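Local coordinates for protein trehalose monomycolate exporter MmpL3 (Mycobacterium tuberculosis, PDB 7NVH) that probably exports trehalose monomycolate, a mycolic acid carrier, across the mycobacterial inner membrane as an RND-family transporter, at residues 482-496 against 507-519. Numbering follows the deposited sequence.
Sequences FIEPDNDPANMWQER and SVRVLQNGLINPA
Short edge strand 494-495 pairs antiparallel with strand 508-514 in a four-stranded sheet of this RND-type transporter, and the contact illustrates how an irregular loop can be fastened at both ends to one strand, forming the sheet's edge at one of them. At one end Arg-496 N donates to Val-510 O over 3.1 Å in a nearly straight bond (164°), while Gln-512 N reaches Gln-494 O by a more bent one. Between these two links, Glu-495 and Leu-511 form a non-hydrogen-bonded pair whose side chains diverge. At the other end Ile-483 N donates a hydrogen bond to Gly-514 O at 2.9 Å.

Trp-493 packs against both Asn-513 and Phe-482. Asn-513 CB sits over the six-membered ring, 3.9 Å from its centroid, in a CH-pi contact, and the asparagine amide lies 25° from the indole plane. The Met-492 side chain crosses the Asn-513 side chain at about a right angle. On the Phe-482 ring, Trp-493 CZ2 lies over one face, whereas Gly-514 O comes in at the edge, 3.6 Å from Phe-482 CD1; chi1 of -75° swings this ring to the backbone N side, where CD1 also packs on Leu-515 CB. Two further pairs are separate from the tryptophan. Ile-483 CG1 touches Ile-516 CG2 at 3.7 Å. Near strand 494-495 the aliphatic part of Arg-496, extended from CG to NE, runs over Val-510, with CB 3.5 Å from Val-510 CG1.

Strand 508-514 is also bonded on its other side to strand 451-457, through Arg-509, Leu-511 and Asn-513. Helix 466-476 touches Trp-493 and Leu-511, helix 521-528 presents Leu-528 to both Trp-493 and Phe-482, and Tyr-61 of helix 49-61 packs against Arg-496 and Val-510.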
loop_
_atom_site.group_PDB
_atom_site.type_symbol
_atom_site.label_atom_id
_atom_site.label_comp_id
_atom_site.label_asym_id
_atom_site.label_seq_id
_atom_site.Cartn_x
_atom_site.Cartn_y
_atom_site.Cartn_z
ATOM N N PHE A 482 14.174 7.373 -30.948
ATOM C CA PHE A 482 14.747 8.329 -30.012
ATOM C C PHE A 482 14.554 9.746 -30.534
ATOM O O PHE A 482 14.618 9.989 -31.742
ATOM C CB PHE A 482 16.229 8.043 -29.771
ATOM C CG PHE A 482 16.475 6.851 -28.896
ATOM C CD1 PHE A 482 16.070 6.855 -27.575
ATOM C CD2 PHE A 482 17.099 5.725 -29.394
ATOM C CE1 PHE A 482 16.286 5.764 -26.768
ATOM C CE2 PHE A 482 17.318 4.629 -28.588
ATOM C CZ PHE A 482 16.909 4.650 -27.274
ATOM N N ILE A 483 14.323 10.676 -29.610
ATOM C CA ILE A 483 13.905 12.033 -29.948
ATOM C C ILE A 483 15.061 12.759 -30.627
ATOM O O ILE A 483 16.072 13.064 -29.992
ATOM C CB ILE A 483 13.435 12.797 -28.707
ATOM C CG1 ILE A 483 12.243 12.096 -28.061
ATOM C CG2 ILE A 483 13.084 14.226 -29.070
ATOM C CD1 ILE A 483 11.570 12.914 -26.986
ATOM N N GLU A 484 14.912 13.045 -31.913
ATOM C CA GLU A 484 15.801 13.990 -32.573
ATOM C C GLU A 484 15.364 15.402 -32.206
ATOM O O GLU A 484 14.217 15.772 -32.480
ATOM C CB GLU A 484 15.767 13.806 -34.083
ATOM C CG GLU A 484 15.968 12.376 -34.544
ATOM C CD GLU A 484 14.662 11.621 -34.687
ATOM O OE1 GLU A 484 13.594 12.245 -34.514
ATOM O OE2 GLU A 484 14.701 10.406 -34.972
ATOM N N PRO A 485 16.220 16.209 -31.591
ATOM C CA PRO A 485 15.774 17.523 -31.105
ATOM C C PRO A 485 15.404 18.485 -32.225
ATOM O O PRO A 485 14.330 19.094 -32.194
ATOM C CB PRO A 485 16.981 18.023 -30.304
ATOM C CG PRO A 485 18.139 17.323 -30.905
ATOM C CD PRO A 485 17.644 15.969 -31.310
ATOM N N ASP A 486 16.281 18.632 -33.216
ATOM C CA ASP A 486 16.035 19.503 -34.358
ATOM C C ASP A 486 16.074 18.720 -35.665
ATOM O O ASP A 486 16.382 19.275 -36.722
ATOM C CB ASP A 486 17.039 20.653 -34.389
ATOM C CG ASP A 486 16.932 21.550 -33.172
ATOM O OD1 ASP A 486 15.834 21.622 -32.582
ATOM O OD2 ASP A 486 17.944 22.185 -32.808
ATOM N N ASN A 487 15.766 17.424 -35.593
ATOM C CA ASN A 487 15.765 16.525 -36.747
ATOM C C ASN A 487 17.145 16.422 -37.390
ATOM O O ASN A 487 17.266 16.241 -38.604
ATOM C CB ASN A 487 14.716 16.943 -37.782
ATOM C CG ASN A 487 13.360 17.205 -37.159
ATOM O OD1 ASN A 487 12.970 16.551 -36.194
ATOM N ND2 ASN A 487 12.631 18.167 -37.713
ATOM N N ASP A 488 18.193 16.532 -36.582
ATOM C CA ASP A 488 19.556 16.285 -37.022
ATOM C C ASP A 488 20.238 15.339 -36.047
ATOM O O ASP A 488 19.914 15.327 -34.856
ATOM C CB ASP A 488 20.360 17.590 -37.132
ATOM C CG ASP A 488 20.308 18.421 -35.867
ATOM O OD1 ASP A 488 19.499 18.105 -34.971
ATOM O OD2 ASP A 488 21.082 19.394 -35.765
ATOM N N PRO A 489 21.177 14.519 -36.528
ATOM C CA PRO A 489 21.855 13.578 -35.625
ATOM C C PRO A 489 22.892 14.221 -34.725
ATOM O O PRO A 489 23.258 13.617 -33.709
ATOM C CB PRO A 489 22.515 12.576 -36.589
ATOM C CG PRO A 489 21.852 12.816 -37.923
ATOM C CD PRO A 489 21.540 14.274 -37.932
ATOM N N ALA A 490 23.371 15.422 -35.053
ATOM C CA ALA A 490 24.476 16.026 -34.320
ATOM C C ALA A 490 24.126 16.383 -32.882
ATOM O O ALA A 490 25.041 16.614 -32.086
ATOM C CB ALA A 490 24.965 17.277 -35.051
ATOM N N ASN A 491 22.843 16.435 -32.526
ATOM C CA ASN A 491 22.437 16.763 -31.164
ATOM C C ASN A 491 21.735 15.596 -30.480
ATOM O O ASN A 491 21.069 15.790 -29.458
ATOM C CB ASN A 491 21.541 18.002 -31.151
ATOM C CG ASN A 491 21.981 19.049 -32.150
ATOM O OD1 ASN A 491 21.206 19.466 -33.011
ATOM N ND2 ASN A 491 23.232 19.475 -32.047
ATOM N N MET A 492 21.864 14.392 -31.025
ATOM C CA MET A 492 21.289 13.203 -30.417
ATOM C C MET A 492 22.293 12.573 -29.462
ATOM O O MET A 492 23.498 12.566 -29.727
ATOM C CB MET A 492 20.878 12.194 -31.489
ATOM C CG MET A 492 19.398 12.207 -31.821
ATOM S SD MET A 492 18.968 10.982 -33.068
ATOM C CE MET A 492 18.701 9.540 -32.045
ATOM N N TRP A 493 21.783 12.045 -28.349
ATOM C CA TRP A 493 22.603 11.445 -27.297
ATOM C C TRP A 493 23.619 12.449 -26.761
ATOM O O TRP A 493 24.823 12.194 -26.718
ATOM C CB TRP A 493 23.286 10.168 -27.789
ATOM C CG TRP A 493 22.330 9.039 -27.945
ATOM C CD1 TRP A 493 21.933 8.462 -29.110
ATOM C CD2 TRP A 493 21.632 8.355 -26.900
ATOM N NE1 TRP A 493 21.034 7.458 -28.857
ATOM C CE2 TRP A 493 20.834 7.373 -27.505
ATOM C CE3 TRP A 493 21.609 8.479 -25.510
ATOM C CZ2 TRP A 493 20.022 6.518 -26.771
ATOM C CZ3 TRP A 493 20.803 7.630 -24.784
ATOM C CH2 TRP A 493 20.020 6.664 -25.414
ATOM N N GLN A 494 23.115 13.609 -26.355
ATOM C CA GLN A 494 23.968 14.647 -25.804
ATOM C C GLN A 494 24.443 14.260 -24.410
ATOM O O GLN A 494 23.733 13.604 -23.645
ATOM C CB GLN A 494 23.225 15.980 -25.750
ATOM C CG GLN A 494 23.279 16.765 -27.044
ATOM C CD GLN A 494 24.697 17.092 -27.463
ATOM O OE1 GLN A 494 25.191 16.584 -28.468
ATOM N NE2 GLN A 494 25.361 17.943 -26.690
ATOM N N GLU A 495 25.660 14.678 -24.087
ATOM C CA GLU A 495 26.221 14.412 -22.773
ATOM C C GLU A 495 25.436 15.148 -21.695
ATOM O O GLU A 495 24.860 16.212 -21.930
ATOM C CB GLU A 495 27.687 14.832 -22.731
ATOM C CG GLU A 495 28.563 13.947 -21.876
ATOM C CD GLU A 495 29.936 14.539 -21.665
ATOM O OE1 GLU A 495 30.319 15.440 -22.440
ATOM O OE2 GLU A 495 30.634 14.108 -20.726
ATOM N N ARG A 496 25.415 14.565 -20.503
ATOM C CA ARG A 496 24.719 15.171 -19.382
ATOM C C ARG A 496 25.418 16.460 -18.956
ATOM O O ARG A 496 26.599 16.683 -19.236
ATOM C CB ARG A 496 24.649 14.187 -18.218
ATOM C CG ARG A 496 23.657 14.529 -17.127
ATOM C CD ARG A 496 23.801 13.555 -15.977
ATOM N NE ARG A 496 23.247 14.067 -14.731
ATOM C CZ ARG A 496 22.483 13.356 -13.912
ATOM N NH1 ARG A 496 22.185 12.101 -14.208
ATOM N NH2 ARG A 496 22.020 13.896 -12.796
ATOM N N SER A 507 36.562 8.967 -15.386
ATOM C CA SER A 507 36.353 7.591 -15.808
ATOM C C SER A 507 34.885 7.243 -15.995
ATOM O O SER A 507 34.580 6.109 -16.372
ATOM C CB SER A 507 36.973 6.627 -14.797
ATOM O OG SER A 507 36.117 6.437 -13.688
ATOM N N VAL A 508 33.970 8.171 -15.733
ATOM C CA VAL A 508 32.545 7.948 -15.942
ATOM C C VAL A 508 31.998 9.100 -16.765
ATOM O O VAL A 508 32.139 10.266 -16.377
ATOM C CB VAL A 508 31.774 7.826 -14.620
ATOM C CG1 VAL A 508 30.350 7.390 -14.886
ATOM C CG2 VAL A 508 32.461 6.850 -13.689
ATOM N N ARG A 509 31.380 8.780 -17.898
ATOM C CA ARG A 509 30.659 9.748 -18.709
ATOM C C ARG A 509 29.294 9.174 -19.044
ATOM O O ARG A 509 29.167 7.974 -19.297
ATOM C CB ARG A 509 31.415 10.088 -19.993
ATOM C CG ARG A 509 32.864 10.461 -19.772
ATOM C CD ARG A 509 33.059 11.959 -19.843
ATOM N NE ARG A 509 33.102 12.442 -21.217
ATOM C CZ ARG A 509 34.196 12.451 -21.967
ATOM N NH1 ARG A 509 35.341 11.996 -21.480
ATOM N NH2 ARG A 509 34.148 12.912 -23.207
ATOM N N VAL A 510 28.275 10.025 -19.038
ATOM C CA VAL A 510 26.902 9.595 -19.262
ATOM C C VAL A 510 26.285 10.427 -20.378
ATOM O O VAL A 510 26.420 11.655 -20.397
ATOM C CB VAL A 510 26.067 9.670 -17.968
ATOM C CG1 VAL A 510 26.009 11.072 -17.442
ATOM C CG2 VAL A 510 24.663 9.163 -18.215
ATOM N N LEU A 511 25.649 9.748 -21.328
ATOM C CA LEU A 511 24.877 10.352 -22.403
ATOM C C LEU A 511 23.397 10.120 -22.135
ATOM O O LEU A 511 23.026 9.292 -21.305
ATOM C CB LEU A 511 25.269 9.757 -23.757
ATOM C CG LEU A 511 26.759 9.576 -24.039
ATOM C CD1 LEU A 511 26.962 8.945 -25.400
ATOM C CD2 LEU A 511 27.491 10.896 -23.952
ATOM N N GLN A 512 22.542 10.855 -22.844
ATOM C CA GLN A 512 21.112 10.697 -22.613
ATOM C C GLN A 512 20.307 11.219 -23.794
ATOM O O GLN A 512 20.658 12.236 -24.394
ATOM C CB GLN A 512 20.681 11.416 -21.330
ATOM C CG GLN A 512 21.063 12.878 -21.274
ATOM C CD GLN A 512 20.825 13.482 -19.910
ATOM O OE1 GLN A 512 20.447 12.787 -18.969
ATOM N NE2 GLN A 512 21.037 14.785 -19.794
ATOM N N ASN A 513 19.236 10.498 -24.122
ATOM C CA ASN A 513 18.167 10.977 -24.989
ATOM C C ASN A 513 16.830 10.508 -24.446
ATOM O O ASN A 513 16.731 9.446 -23.828
ATOM C CB ASN A 513 18.276 10.481 -26.435
ATOM C CG ASN A 513 18.890 11.497 -27.356
ATOM O OD1 ASN A 513 19.139 12.637 -26.969
ATOM N ND2 ASN A 513 19.087 11.109 -28.608
ATOM N N GLY A 514 15.803 11.305 -24.694
ATOM C CA GLY A 514 14.450 10.829 -24.531
ATOM C C GLY A 514 14.007 10.052 -25.750
ATOM O O GLY A 514 14.629 10.094 -26.809
ATOM N N LEU A 515 12.908 9.325 -25.599
ATOM C CA LEU A 515 12.396 8.500 -26.681
ATOM C C LEU A 515 10.941 8.847 -26.943
ATOM O O LEU A 515 10.151 8.990 -26.004
ATOM C CB LEU A 515 12.551 7.003 -26.368
ATOM C CG LEU A 515 11.667 6.311 -25.330
ATOM C CD1 LEU A 515 11.771 4.810 -25.495
ATOM C CD2 LEU A 515 12.051 6.711 -23.920
ATOM N N ILE A 516 10.598 9.011 -28.221
ATOM C CA ILE A 516 9.202 9.146 -28.604
ATOM C C ILE A 516 8.504 7.807 -28.409
ATOM O O ILE A 516 9.136 6.742 -28.434
ATOM C CB ILE A 516 9.080 9.634 -30.058
ATOM C CG1 ILE A 516 10.001 8.824 -30.968
ATOM C CG2 ILE A 516 9.402 11.111 -30.153
ATOM C CD1 ILE A 516 9.945 9.243 -32.415
ATOM N N ASN A 517 7.189 7.860 -28.211
ATOM C CA ASN A 517 6.389 6.674 -27.929
ATOM C C ASN A 517 6.900 5.975 -26.674
ATOM O O ASN A 517 7.557 4.933 -26.773
ATOM C CB ASN A 517 6.396 5.711 -29.118
ATOM C CG ASN A 517 5.050 5.059 -29.345
ATOM O OD1 ASN A 517 4.422 4.563 -28.411
ATOM N ND2 ASN A 517 4.599 5.052 -30.593
ATOM N N PRO A 518 6.644 6.532 -25.479
ATOM C CA PRO A 518 7.114 5.894 -24.238
ATOM C C PRO A 518 6.669 4.447 -24.078
ATOM O O PRO A 518 7.195 3.730 -23.223
ATOM C CB PRO A 518 6.511 6.766 -23.129
ATOM C CG PRO A 518 6.030 8.001 -23.773
ATOM C CD PRO A 518 6.048 7.859 -25.253
ATOM N N ALA A 519 5.694 4.009 -24.878
ATOM C CA ALA A 519 5.305 2.605 -24.868
ATOM C C ALA A 519 6.432 1.694 -25.334
ATOM O O ALA A 519 6.460 0.519 -24.955
ATOM C CB ALA A 519 4.071 2.395 -25.744
#